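Local coordinates for Serine/threonine-protein kinase Tel1 (Chaetomium thermophilum, PDB 6SKY) that probably phosphorylates serine and threonine residues of target proteins with ATP as donor, and so probably activates checkpoint signaling after DNA damage, at residues Y2673-Y2682 against F2717-E2727; G2688-Q2699 against L2936-A2944. All coordinates share one frame; numbering follows the deposited sequence.

Contact 1 lies within the kinase domain. Contact 2 joins that domain to the FATC tail. Their centres are about 18 Å apart, and their segments alternate along the chain. Phe2717 of contact 1 links them. Its ring meets Tyr2943 of contact 2 edge-to-face, and Phe2717 CD1 is 3.5 Å from Cys2691 SG. Met2675 SD also packs 3.8 Å from Gly2688 CA. Arg2802 ties the two further, bonding the backbone oxygens of Phe2717 and Tyr2943. Neither contact belongs to the nucleotide site, but both are near it. The bound ATP analogue is about 11 Å from the side chain of Tyr2673 and about 7 Å from that of Arg2692.

Contact 1. Residues Y2673-Y2682 against F2717-E2727; sequences YLMPAHERYY and FHPVMRYFFME
His2678 and Val2720 form the tight centre of this contact. Val2720 CG2 sits over the middle of the imidazole, 3.8 Å from its centroid, and the Phe2717 ring stacks on the opposite face. The rotation of Val2720 (chi1 -62°) sends CG2 to His2678 and CG1 to the edge of the Tyr2682 ring, 3.5 Å from Tyr2682 CE2. Further along, the rings of Tyr2681 and Tyr2723 stack face to face, centroids 4.1 Å apart. Phe2724 turns its ring edge to the face of Tyr2673. The outer side is looser. Arg2680 NH1 and Glu2727 OE2 make a long salt bridge of 3.8 Å, with no N-H aimed at the oxygen. Exposed His2718 lays CB over the Tyr2682 ring, and its ND1 bonds Asp2685. Arg2722 NH1 donates a fairly straight hydrogen bond to Tyr2682 OH (3.2 Å, 159°), which lies in the guanidinium plane. With a leucine at Tyr2682, Arg2722 NH1 would probably lose its hydroxyl partner and His2718 CB the ring beneath it. Helix 2673-2681 runs nearly perpendicular (93°) to the short, weakly bonded helix 2722-2726. Asp2803 of helix 2802-2806 bonds His2678 NE2 and Val2720 N. Helix 1884-1898 touches Tyr2723 and Met2726; helix 2732-2755 touches Met2721 and Phe2725.

Contact 2. Residues G2688-Q2699 against L2936-A2944; sequences GSQCRKEIANAQ and LYSGWAAYA
Gly2688 O accepts the helix bond of Arg2692 N at 3.0 Å, and Tyr2943 OH comes to 3.3 Å from the same oxygen. The Tyr2943 ring meets the helix from Gly2688 to Ile2695. Cys2691 CB stands over one face of it, 3.8 Å from the centroid, a CH-pi contact. The cysteine sulfur is set obliquely to the ring and farther off. Ile2695 CD1 touches Tyr2943 CD2 at 3.6 Å. Tyr2943 CG sits between its own backbone N and carbonyl carbon (chi1 53°), which directs the ring at the helix. The other branch of Ile2695 serves a second site, with CG2 3.7 Å from Ser2938 CB. Ala2696 CB meets the same serine at OG. Arg2692 runs out extended and lays a face of its guanidinium over the turn from Tyr2937 to Trp2940. Gly2939 CA is centred on that face, 3.8 Å from Arg2692 CZ. This is mainly apolar and van der Waals packing of the FATC tail, at the very end of the chain, against the C-lobe of the kinase. Helix 2703-2714 closes one side: Val2713 touches Cys2691 and Tyr2943, and Tyr2710 touches Ile2695. Beyond the tail, Arg2802 of helix 2802-2806 bonds Tyr2943 O, and Thr2801 beside it bonds the C-terminal carboxylate.

Contact 1. Residues Y2673-Y2682 against F2717-E2727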
loop_
_atom_site.group_PDB
_atom_site.type_symbol
_atom_site.label_atom_id
_atom_site.label_comp_id
_atom_site.label_asym_id
_atom_site.label_seq_id
_atom_site.Cartn_x
_atom_site.Cartn_y
_atom_site.Cartn_z
ATOM N N TYR A 2673 -41.307 -20.628 -3.382
ATOM C CA TYR A 2673 -41.127 -20.913 -1.969
ATOM C C TYR A 2673 -41.686 -19.792 -1.110
ATOM O O TYR A 2673 -42.352 -20.055 -0.110
ATOM C CB TYR A 2673 -39.657 -21.141 -1.621
ATOM C CG TYR A 2673 -39.468 -21.228 -0.125
ATOM C CD1 TYR A 2673 -39.740 -22.395 0.553
ATOM C CD2 TYR A 2673 -39.063 -20.128 0.612
ATOM C CE1 TYR A 2673 -39.603 -22.467 1.907
ATOM C CE2 TYR A 2673 -38.929 -20.193 1.965
ATOM C CZ TYR A 2673 -39.200 -21.364 2.605
ATOM O OH TYR A 2673 -39.061 -21.442 3.960
ATOM N N LEU A 2674 -41.431 -18.541 -1.481
ATOM C CA LEU A 2674 -41.704 -17.443 -0.566
ATOM C C LEU A 2674 -43.177 -17.130 -0.430
ATOM O O LEU A 2674 -43.592 -16.643 0.621
ATOM C CB LEU A 2674 -40.975 -16.181 -1.003
ATOM C CG LEU A 2674 -39.493 -16.095 -0.696
ATOM C CD1 LEU A 2674 -39.018 -14.726 -1.060
ATOM C CD2 LEU A 2674 -39.259 -16.368 0.755
ATOM N N MET A 2675 -43.978 -17.362 -1.446
ATOM C CA MET A 2675 -45.352 -16.912 -1.271
ATOM C C MET A 2675 -46.171 -17.854 -0.394
ATOM O O MET A 2675 -46.996 -17.376 0.391
ATOM C CB MET A 2675 -46.017 -16.700 -2.624
ATOM C CG MET A 2675 -45.578 -15.412 -3.286
ATOM S SD MET A 2675 -45.703 -14.003 -2.175
ATOM C CE MET A 2675 -44.042 -13.359 -2.247
ATOM N N PRO A 2676 -46.003 -19.177 -0.487
ATOM C CA PRO A 2676 -46.661 -20.043 0.503
ATOM C C PRO A 2676 -46.088 -19.920 1.900
ATOM O O PRO A 2676 -46.834 -20.003 2.883
ATOM C CB PRO A 2676 -46.441 -21.441 -0.073
ATOM C CG PRO A 2676 -46.308 -21.227 -1.497
ATOM C CD PRO A 2676 -45.576 -19.954 -1.659
ATOM N N ALA A 2677 -44.778 -19.740 2.024
ATOM C CA ALA A 2677 -44.161 -19.665 3.338
ATOM C C ALA A 2677 -44.618 -18.443 4.107
ATOM O O ALA A 2677 -44.732 -18.495 5.335
ATOM C CB ALA A 2677 -42.647 -19.662 3.199
ATOM N N HIS A 2678 -44.893 -17.343 3.414
ATOM C CA HIS A 2678 -45.291 -16.122 4.101
ATOM C C HIS A 2678 -46.611 -16.300 4.821
ATOM O O HIS A 2678 -46.809 -15.751 5.908
ATOM C CB HIS A 2678 -45.377 -14.966 3.115
ATOM C CG HIS A 2678 -44.112 -14.189 2.995
ATOM N ND1 HIS A 2678 -43.662 -13.350 3.985
ATOM C CD2 HIS A 2678 -43.201 -14.121 2.001
ATOM C CE1 HIS A 2678 -42.527 -12.798 3.603
ATOM N NE2 HIS A 2678 -42.223 -13.253 2.406
ATOM N N GLU A 2679 -47.530 -17.052 4.237
ATOM C CA GLU A 2679 -48.799 -17.299 4.895
ATOM C C GLU A 2679 -48.761 -18.508 5.810
ATOM O O GLU A 2679 -49.618 -18.627 6.688
ATOM C CB GLU A 2679 -49.901 -17.488 3.861
ATOM C CG GLU A 2679 -49.721 -18.707 3.014
ATOM C CD GLU A 2679 -50.856 -18.896 2.046
ATOM O OE1 GLU A 2679 -51.801 -18.084 2.089
ATOM O OE2 GLU A 2679 -50.809 -19.853 1.245
ATOM N N ARG A 2680 -47.799 -19.407 5.626
ATOM C CA ARG A 2680 -47.662 -20.517 6.557
ATOM C C ARG A 2680 -47.086 -20.057 7.888
ATOM O O ARG A 2680 -47.508 -20.533 8.945
ATOM C CB ARG A 2680 -46.796 -21.603 5.936
ATOM C CG ARG A 2680 -46.282 -22.607 6.905
ATOM C CD ARG A 2680 -45.752 -23.817 6.201
ATOM N NE ARG A 2680 -44.569 -23.526 5.410
ATOM C CZ ARG A 2680 -44.523 -23.600 4.089
ATOM N NH1 ARG A 2680 -43.402 -23.330 3.450
ATOM N NH2 ARG A 2680 -45.598 -23.954 3.409
ATOM N N TYR A 2681 -46.140 -19.123 7.871
ATOM C CA TYR A 2681 -45.504 -18.713 9.114
ATOM C C TYR A 2681 -46.101 -17.463 9.734
ATOM O O TYR A 2681 -45.890 -17.234 10.926
ATOM C CB TYR A 2681 -44.006 -18.496 8.903
ATOM C CG TYR A 2681 -43.287 -19.760 8.542
ATOM C CD1 TYR A 2681 -42.999 -20.707 9.498
ATOM C CD2 TYR A 2681 -42.909 -20.013 7.248
ATOM C CE1 TYR A 2681 -42.356 -21.857 9.171
ATOM C CE2 TYR A 2681 -42.269 -21.162 6.917
ATOM C CZ TYR A 2681 -41.999 -22.085 7.879
ATOM O OH TYR A 2681 -41.353 -23.245 7.544
ATOM N N TYR A 2682 -46.832 -16.655 8.978
ATOM C CA TYR A 2682 -47.486 -15.457 9.506
ATOM C C TYR A 2682 -48.904 -15.389 8.971
ATOM O O TYR A 2682 -49.188 -14.675 8.007
ATOM C CB TYR A 2682 -46.714 -14.196 9.132
ATOM C CG TYR A 2682 -45.345 -14.106 9.731
ATOM C CD1 TYR A 2682 -45.162 -13.625 11.007
ATOM C CD2 TYR A 2682 -44.228 -14.483 9.013
ATOM C CE1 TYR A 2682 -43.915 -13.536 11.554
ATOM C CE2 TYR A 2682 -42.978 -14.395 9.552
ATOM C CZ TYR A 2682 -42.830 -13.921 10.823
ATOM O OH TYR A 2682 -41.580 -13.828 11.370
ATOM N N PHE A 2717 -45.693 -7.357 6.536
ATOM C CA PHE A 2717 -45.137 -8.424 5.717
ATOM C C PHE A 2717 -43.751 -8.699 6.271
ATOM O O PHE A 2717 -42.871 -7.845 6.167
ATOM C CB PHE A 2717 -45.085 -8.006 4.255
ATOM C CG PHE A 2717 -45.215 -9.134 3.285
ATOM C CD1 PHE A 2717 -46.399 -9.810 3.149
ATOM C CD2 PHE A 2717 -44.163 -9.490 2.482
ATOM C CE1 PHE A 2717 -46.520 -10.830 2.253
ATOM C CE2 PHE A 2717 -44.288 -10.507 1.584
ATOM C CZ PHE A 2717 -45.466 -11.175 1.470
ATOM N N HIS A 2718 -43.561 -9.857 6.873
ATOM C CA HIS A 2718 -42.294 -10.134 7.519
ATOM C C HIS A 2718 -41.536 -11.213 6.769
ATOM O O HIS A 2718 -42.152 -12.156 6.278
ATOM C CB HIS A 2718 -42.500 -10.587 8.965
ATOM C CG HIS A 2718 -43.319 -9.645 9.783
ATOM N ND1 HIS A 2718 -44.690 -9.733 9.867
ATOM C CD2 HIS A 2718 -42.962 -8.590 10.552
ATOM C CE1 HIS A 2718 -45.142 -8.774 10.653
ATOM N NE2 HIS A 2718 -44.114 -8.067 11.080
ATOM N N PRO A 2719 -40.216 -11.113 6.677
ATOM C CA PRO A 2719 -39.452 -12.106 5.916
ATOM C C PRO A 2719 -39.490 -13.487 6.547
ATOM O O PRO A 2719 -39.569 -13.639 7.766
ATOM C CB PRO A 2719 -38.033 -11.535 5.927
ATOM C CG PRO A 2719 -38.012 -10.575 7.033
ATOM C CD PRO A 2719 -39.368 -10.011 7.144
ATOM N N VAL A 2720 -39.425 -14.506 5.692
ATOM C CA VAL A 2720 -39.504 -15.895 6.124
ATOM C C VAL A 2720 -38.408 -16.737 5.492
ATOM O O VAL A 2720 -38.479 -17.965 5.517
ATOM C CB VAL A 2720 -40.871 -16.503 5.781
ATOM C CG1 VAL A 2720 -41.965 -15.780 6.488
ATOM C CG2 VAL A 2720 -41.080 -16.462 4.309
ATOM N N MET A 2721 -37.395 -16.108 4.912
ATOM C CA MET A 2721 -36.426 -16.883 4.150
ATOM C C MET A 2721 -35.545 -17.731 5.051
ATOM O O MET A 2721 -35.050 -18.779 4.625
ATOM C CB MET A 2721 -35.584 -15.956 3.294
ATOM C CG MET A 2721 -34.610 -16.644 2.383
ATOM S SD MET A 2721 -35.394 -17.579 1.087
ATOM C CE MET A 2721 -34.013 -18.575 0.573
ATOM N N ARG A 2722 -35.368 -17.322 6.304
ATOM C CA ARG A 2722 -34.527 -18.076 7.218
ATOM C C ARG A 2722 -35.059 -19.471 7.476
ATOM O O ARG A 2722 -34.314 -20.326 7.954
ATOM C CB ARG A 2722 -34.392 -17.334 8.534
ATOM C CG ARG A 2722 -35.623 -17.358 9.359
ATOM C CD ARG A 2722 -35.513 -16.374 10.474
ATOM N NE ARG A 2722 -36.755 -16.251 11.214
ATOM C CZ ARG A 2722 -37.761 -15.474 10.849
ATOM N NH1 ARG A 2722 -38.854 -15.420 11.583
ATOM N NH2 ARG A 2722 -37.678 -14.762 9.744
ATOM N N TYR A 2723 -36.322 -19.725 7.169
ATOM C CA TYR A 2723 -36.872 -21.052 7.347
ATOM C C TYR A 2723 -36.542 -21.988 6.205
ATOM O O TYR A 2723 -36.584 -23.200 6.407
ATOM C CB TYR A 2723 -38.377 -20.975 7.516
ATOM C CG TYR A 2723 -38.775 -20.358 8.819
ATOM C CD1 TYR A 2723 -39.308 -19.091 8.871
ATOM C CD2 TYR A 2723 -38.600 -21.039 10.001
ATOM C CE1 TYR A 2723 -39.666 -18.530 10.053
ATOM C CE2 TYR A 2723 -38.954 -20.483 11.189
ATOM C CZ TYR A 2723 -39.485 -19.230 11.211
ATOM O OH TYR A 2723 -39.842 -18.669 12.409
ATOM N N PHE A 2724 -36.203 -21.474 5.023
ATOM C CA PHE A 2724 -35.850 -22.366 3.928
ATOM C C PHE A 2724 -34.780 -23.347 4.361
ATOM O O PHE A 2724 -34.798 -24.515 3.973
ATOM C CB PHE A 2724 -35.374 -21.570 2.714
ATOM C CG PHE A 2724 -34.934 -22.428 1.562
ATOM C CD1 PHE A 2724 -35.842 -22.892 0.647
ATOM C CD2 PHE A 2724 -33.611 -22.771 1.403
ATOM C CE1 PHE A 2724 -35.448 -23.672 -0.384
ATOM C CE2 PHE A 2724 -33.216 -23.558 0.373
ATOM C CZ PHE A 2724 -34.132 -24.006 -0.522
ATOM N N PHE A 2725 -33.851 -22.893 5.185
ATOM C CA PHE A 2725 -32.751 -23.724 5.624
ATOM C C PHE A 2725 -33.104 -24.553 6.835
ATOM O O PHE A 2725 -32.535 -25.626 7.021
ATOM C CB PHE A 2725 -31.533 -22.852 5.916
ATOM C CG PHE A 2725 -31.083 -22.068 4.739
ATOM C CD1 PHE A 2725 -30.290 -22.646 3.782
ATOM C CD2 PHE A 2725 -31.494 -20.772 4.558
ATOM C CE1 PHE A 2725 -29.905 -21.946 2.690
ATOM C CE2 PHE A 2725 -31.107 -20.072 3.462
ATOM C CZ PHE A 2725 -30.310 -20.661 2.534
ATOM N N MET A 2726 -34.043 -24.100 7.651
ATOM C CA MET A 2726 -34.416 -24.868 8.824
ATOM C C MET A 2726 -35.358 -26.008 8.499
ATOM O O MET A 2726 -35.550 -26.886 9.339
ATOM C CB MET A 2726 -35.052 -23.958 9.867
ATOM C CG MET A 2726 -34.060 -23.164 10.657
ATOM S SD MET A 2726 -34.842 -21.881 11.629
ATOM C CE MET A 2726 -33.406 -21.014 12.241
ATOM N N GLU A 2727 -35.935 -26.030 7.308
ATOM C CA GLU A 2727 -36.857 -27.080 6.940
ATOM C C GLU A 2727 -36.373 -27.923 5.781
ATOM O O GLU A 2727 -37.065 -28.863 5.392
ATOM C CB GLU A 2727 -38.231 -26.493 6.616
ATOM C CG GLU A 2727 -38.358 -25.920 5.253
ATOM C CD GLU A 2727 -39.679 -25.231 5.055
ATOM O OE1 GLU A 2727 -40.075 -24.439 5.933
ATOM O OE2 GLU A 2727 -40.330 -25.487 4.026
#

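Contact 2. Residues G2688-Q2699 against L2936-A2944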
loop_
_atom_site.group_PDB
_atom_site.type_symbol
_atom_site.label_atom_id
_atom_site.label_comp_id
_atom_site.label_asym_id
_atom_site.label_seq_id
_atom_site.Cartn_x
_atom_site.Cartn_y
_atom_site.Cartn_z
ATOM N N GLY A 2688 -49.479 -12.235 -0.527
ATOM C CA GLY A 2688 -48.567 -11.657 -1.496
ATOM C C GLY A 2688 -49.298 -10.904 -2.585
ATOM O O GLY A 2688 -48.839 -9.858 -3.046
ATOM N N SER A 2689 -50.452 -11.419 -3.003
ATOM C CA SER A 2689 -51.245 -10.743 -4.019
ATOM C C SER A 2689 -51.810 -9.426 -3.509
ATOM O O SER A 2689 -51.914 -8.463 -4.273
ATOM C CB SER A 2689 -52.366 -11.660 -4.492
ATOM O OG SER A 2689 -52.987 -12.299 -3.398
ATOM N N GLN A 2690 -52.160 -9.351 -2.227
ATOM C CA GLN A 2690 -52.657 -8.098 -1.679
ATOM C C GLN A 2690 -51.565 -7.041 -1.639
ATOM O O GLN A 2690 -51.814 -5.872 -1.951
ATOM C CB GLN A 2690 -53.233 -8.340 -0.291
ATOM C CG GLN A 2690 -54.215 -9.484 -0.263
ATOM C CD GLN A 2690 -54.789 -9.735 1.108
ATOM O OE1 GLN A 2690 -54.411 -9.090 2.081
ATOM N NE2 GLN A 2690 -55.715 -10.678 1.193
ATOM N N CYS A 2691 -50.345 -7.433 -1.270
ATOM C CA CYS A 2691 -49.219 -6.507 -1.313
ATOM C C CYS A 2691 -48.936 -6.054 -2.736
ATOM O O CYS A 2691 -48.695 -4.866 -2.982
ATOM C CB CYS A 2691 -47.976 -7.158 -0.712
ATOM S SG CYS A 2691 -48.078 -7.544 1.032
ATOM N N ARG A 2692 -48.970 -6.982 -3.693
ATOM C CA ARG A 2692 -48.720 -6.608 -5.079
ATOM C C ARG A 2692 -49.766 -5.630 -5.583
ATOM O O ARG A 2692 -49.435 -4.655 -6.262
ATOM C CB ARG A 2692 -48.685 -7.843 -5.971
ATOM C CG ARG A 2692 -48.669 -7.498 -7.430
ATOM C CD ARG A 2692 -48.220 -8.641 -8.297
ATOM N NE ARG A 2692 -48.065 -8.197 -9.678
ATOM C CZ ARG A 2692 -47.511 -8.915 -10.647
ATOM N NH1 ARG A 2692 -47.046 -10.130 -10.399
ATOM N NH2 ARG A 2692 -47.417 -8.415 -11.867
ATOM N N LYS A 2693 -51.031 -5.862 -5.252
ATOM C CA LYS A 2693 -52.089 -4.979 -5.723
ATOM C C LYS A 2693 -52.012 -3.611 -5.064
ATOM O O LYS A 2693 -52.218 -2.588 -5.724
ATOM C CB LYS A 2693 -53.445 -5.621 -5.473
ATOM C CG LYS A 2693 -54.616 -4.792 -5.912
ATOM C CD LYS A 2693 -55.904 -5.529 -5.631
ATOM C CE LYS A 2693 -57.120 -4.711 -6.020
ATOM N NZ LYS A 2693 -58.374 -5.454 -5.718
ATOM N N GLU A 2694 -51.726 -3.564 -3.763
ATOM C CA GLU A 2694 -51.592 -2.274 -3.096
ATOM C C GLU A 2694 -50.417 -1.488 -3.646
ATOM O O GLU A 2694 -50.463 -0.257 -3.709
ATOM C CB GLU A 2694 -51.451 -2.466 -1.591
ATOM C CG GLU A 2694 -52.748 -2.229 -0.852
ATOM C CD GLU A 2694 -52.710 -2.701 0.582
ATOM O OE1 GLU A 2694 -51.873 -2.195 1.358
ATOM O OE2 GLU A 2694 -53.524 -3.582 0.932
ATOM N N ILE A 2695 -49.353 -2.172 -4.049
ATOM C CA ILE A 2695 -48.235 -1.439 -4.621
ATOM C C ILE A 2695 -48.537 -1.007 -6.050
ATOM O O ILE A 2695 -48.116 0.073 -6.473
ATOM C CB ILE A 2695 -46.955 -2.281 -4.519
ATOM C CG1 ILE A 2695 -46.347 -2.109 -3.135
ATOM C CG2 ILE A 2695 -45.951 -1.895 -5.570
ATOM C CD1 ILE A 2695 -45.074 -2.851 -2.952
ATOM N N ALA A 2696 -49.295 -1.807 -6.804
ATOM C CA ALA A 2696 -49.586 -1.455 -8.189
ATOM C C ALA A 2696 -50.613 -0.339 -8.292
ATOM O O ALA A 2696 -50.598 0.423 -9.262
ATOM C CB ALA A 2696 -50.071 -2.676 -8.956
ATOM N N ASN A 2697 -51.518 -0.224 -7.323
ATOM C CA ASN A 2697 -52.504 0.847 -7.390
ATOM C C ASN A 2697 -51.855 2.211 -7.228
ATOM O O ASN A 2697 -52.301 3.186 -7.838
ATOM C CB ASN A 2697 -53.585 0.647 -6.337
ATOM C CG ASN A 2697 -54.554 -0.446 -6.707
ATOM O OD1 ASN A 2697 -54.739 -0.751 -7.883
ATOM N ND2 ASN A 2697 -55.181 -1.045 -5.706
ATOM N N ALA A 2698 -50.822 2.313 -6.403
ATOM C CA ALA A 2698 -50.137 3.589 -6.223
ATOM C C ALA A 2698 -48.943 3.725 -7.152
ATOM O O ALA A 2698 -47.869 4.136 -6.738
ATOM C CB ALA A 2698 -49.707 3.748 -4.773
ATOM N N GLN A 2699 -49.131 3.432 -8.432
ATOM C CA GLN A 2699 -48.038 3.497 -9.386
ATOM C C GLN A 2699 -48.033 4.788 -10.183
ATOM O O GLN A 2699 -46.978 5.195 -10.679
ATOM C CB GLN A 2699 -48.108 2.303 -10.343
ATOM C CG GLN A 2699 -47.008 2.254 -11.368
ATOM C CD GLN A 2699 -47.015 0.970 -12.161
ATOM O OE1 GLN A 2699 -47.311 -0.096 -11.631
ATOM N NE2 GLN A 2699 -46.686 1.065 -13.440
ATOM N N LEU A 2936 -39.941 0.744 -7.460
ATOM C CA LEU A 2936 -39.733 -0.342 -8.393
ATOM C C LEU A 2936 -41.071 -0.898 -8.856
ATOM O O LEU A 2936 -42.097 -0.737 -8.198
ATOM C CB LEU A 2936 -38.896 -1.450 -7.759
ATOM C CG LEU A 2936 -37.412 -1.169 -7.566
ATOM C CD1 LEU A 2936 -36.780 -2.277 -6.801
ATOM C CD2 LEU A 2936 -36.740 -1.029 -8.885
ATOM N N TYR A 2937 -41.048 -1.551 -10.011
ATOM C CA TYR A 2937 -42.254 -2.137 -10.574
ATOM C C TYR A 2937 -42.836 -3.177 -9.628
ATOM O O TYR A 2937 -42.116 -3.848 -8.891
ATOM C CB TYR A 2937 -41.937 -2.764 -11.925
ATOM C CG TYR A 2937 -43.112 -3.400 -12.603
ATOM C CD1 TYR A 2937 -44.261 -2.683 -12.851
ATOM C CD2 TYR A 2937 -43.061 -4.714 -13.021
ATOM C CE1 TYR A 2937 -45.331 -3.259 -13.473
ATOM C CE2 TYR A 2937 -44.123 -5.294 -13.646
ATOM C CZ TYR A 2937 -45.256 -4.562 -13.868
ATOM O OH TYR A 2937 -46.326 -5.145 -14.492
ATOM N N SER A 2938 -44.161 -3.312 -9.654
ATOM C CA SER A 2938 -44.835 -4.170 -8.687
ATOM C C SER A 2938 -44.576 -5.645 -8.944
ATOM O O SER A 2938 -44.636 -6.450 -8.012
ATOM C CB SER A 2938 -46.329 -3.897 -8.700
ATOM O OG SER A 2938 -46.930 -4.457 -9.845
ATOM N N GLY A 2939 -44.309 -6.029 -10.192
ATOM C CA GLY A 2939 -43.984 -7.411 -10.483
ATOM C C GLY A 2939 -42.608 -7.818 -10.019
ATOM O O GLY A 2939 -42.348 -9.009 -9.852
ATOM N N TRP A 2940 -41.715 -6.851 -9.852
ATOM C CA TRP A 2940 -40.445 -6.981 -9.148
ATOM C C TRP A 2940 -40.794 -6.901 -7.678
ATOM O O TRP A 2940 -40.866 -5.820 -7.104
ATOM C CB TRP A 2940 -39.519 -5.848 -9.560
ATOM C CG TRP A 2940 -38.052 -6.050 -9.454
ATOM C CD1 TRP A 2940 -37.202 -6.295 -10.473
ATOM C CD2 TRP A 2940 -37.250 -5.946 -8.280
ATOM N NE1 TRP A 2940 -35.923 -6.377 -10.014
ATOM C CE2 TRP A 2940 -35.926 -6.163 -8.664
ATOM C CE3 TRP A 2940 -37.524 -5.703 -6.937
ATOM C CZ2 TRP A 2940 -34.882 -6.148 -7.759
ATOM C CZ3 TRP A 2940 -36.488 -5.689 -6.046
ATOM C CH2 TRP A 2940 -35.186 -5.911 -6.457
ATOM N N ALA A 2941 -41.048 -8.042 -7.053
ATOM C CA ALA A 2941 -41.665 -7.999 -5.734
ATOM C C ALA A 2941 -40.696 -7.481 -4.687
ATOM O O ALA A 2941 -39.964 -8.257 -4.073
ATOM C CB ALA A 2941 -42.165 -9.383 -5.340
ATOM N N ALA A 2942 -40.696 -6.172 -4.457
ATOM C CA ALA A 2942 -39.723 -5.593 -3.546
ATOM C C ALA A 2942 -40.161 -5.710 -2.100
ATOM O O ALA A 2942 -39.314 -5.760 -1.205
ATOM C CB ALA A 2942 -39.478 -4.134 -3.904
ATOM N N TYR A 2943 -41.469 -5.734 -1.853
ATOM C CA TYR A 2943 -41.970 -5.971 -0.506
ATOM C C TYR A 2943 -41.493 -7.313 0.019
ATOM O O TYR A 2943 -41.211 -7.456 1.211
ATOM C CB TYR A 2943 -43.493 -5.906 -0.499
ATOM C CG TYR A 2943 -44.122 -6.805 -1.522
ATOM C CD1 TYR A 2943 -44.470 -8.096 -1.209
ATOM C CD2 TYR A 2943 -44.347 -6.367 -2.809
ATOM C CE1 TYR A 2943 -45.022 -8.923 -2.137
ATOM C CE2 TYR A 2943 -44.903 -7.190 -3.748
ATOM C CZ TYR A 2943 -45.240 -8.467 -3.402
ATOM O OH TYR A 2943 -45.800 -9.303 -4.331
ATOM N N ALA A 2944 -41.392 -8.304 -0.855
ATOM C CA ALA A 2944 -40.962 -9.636 -0.473
ATOM C C ALA A 2944 -39.516 -9.600 -0.049
ATOM O O ALA A 2944 -38.618 -9.842 -0.853
ATOM C CB ALA A 2944 -41.151 -10.604 -1.611
ATOM O OXT ALA A 2944 -39.215 -9.331 1.111
#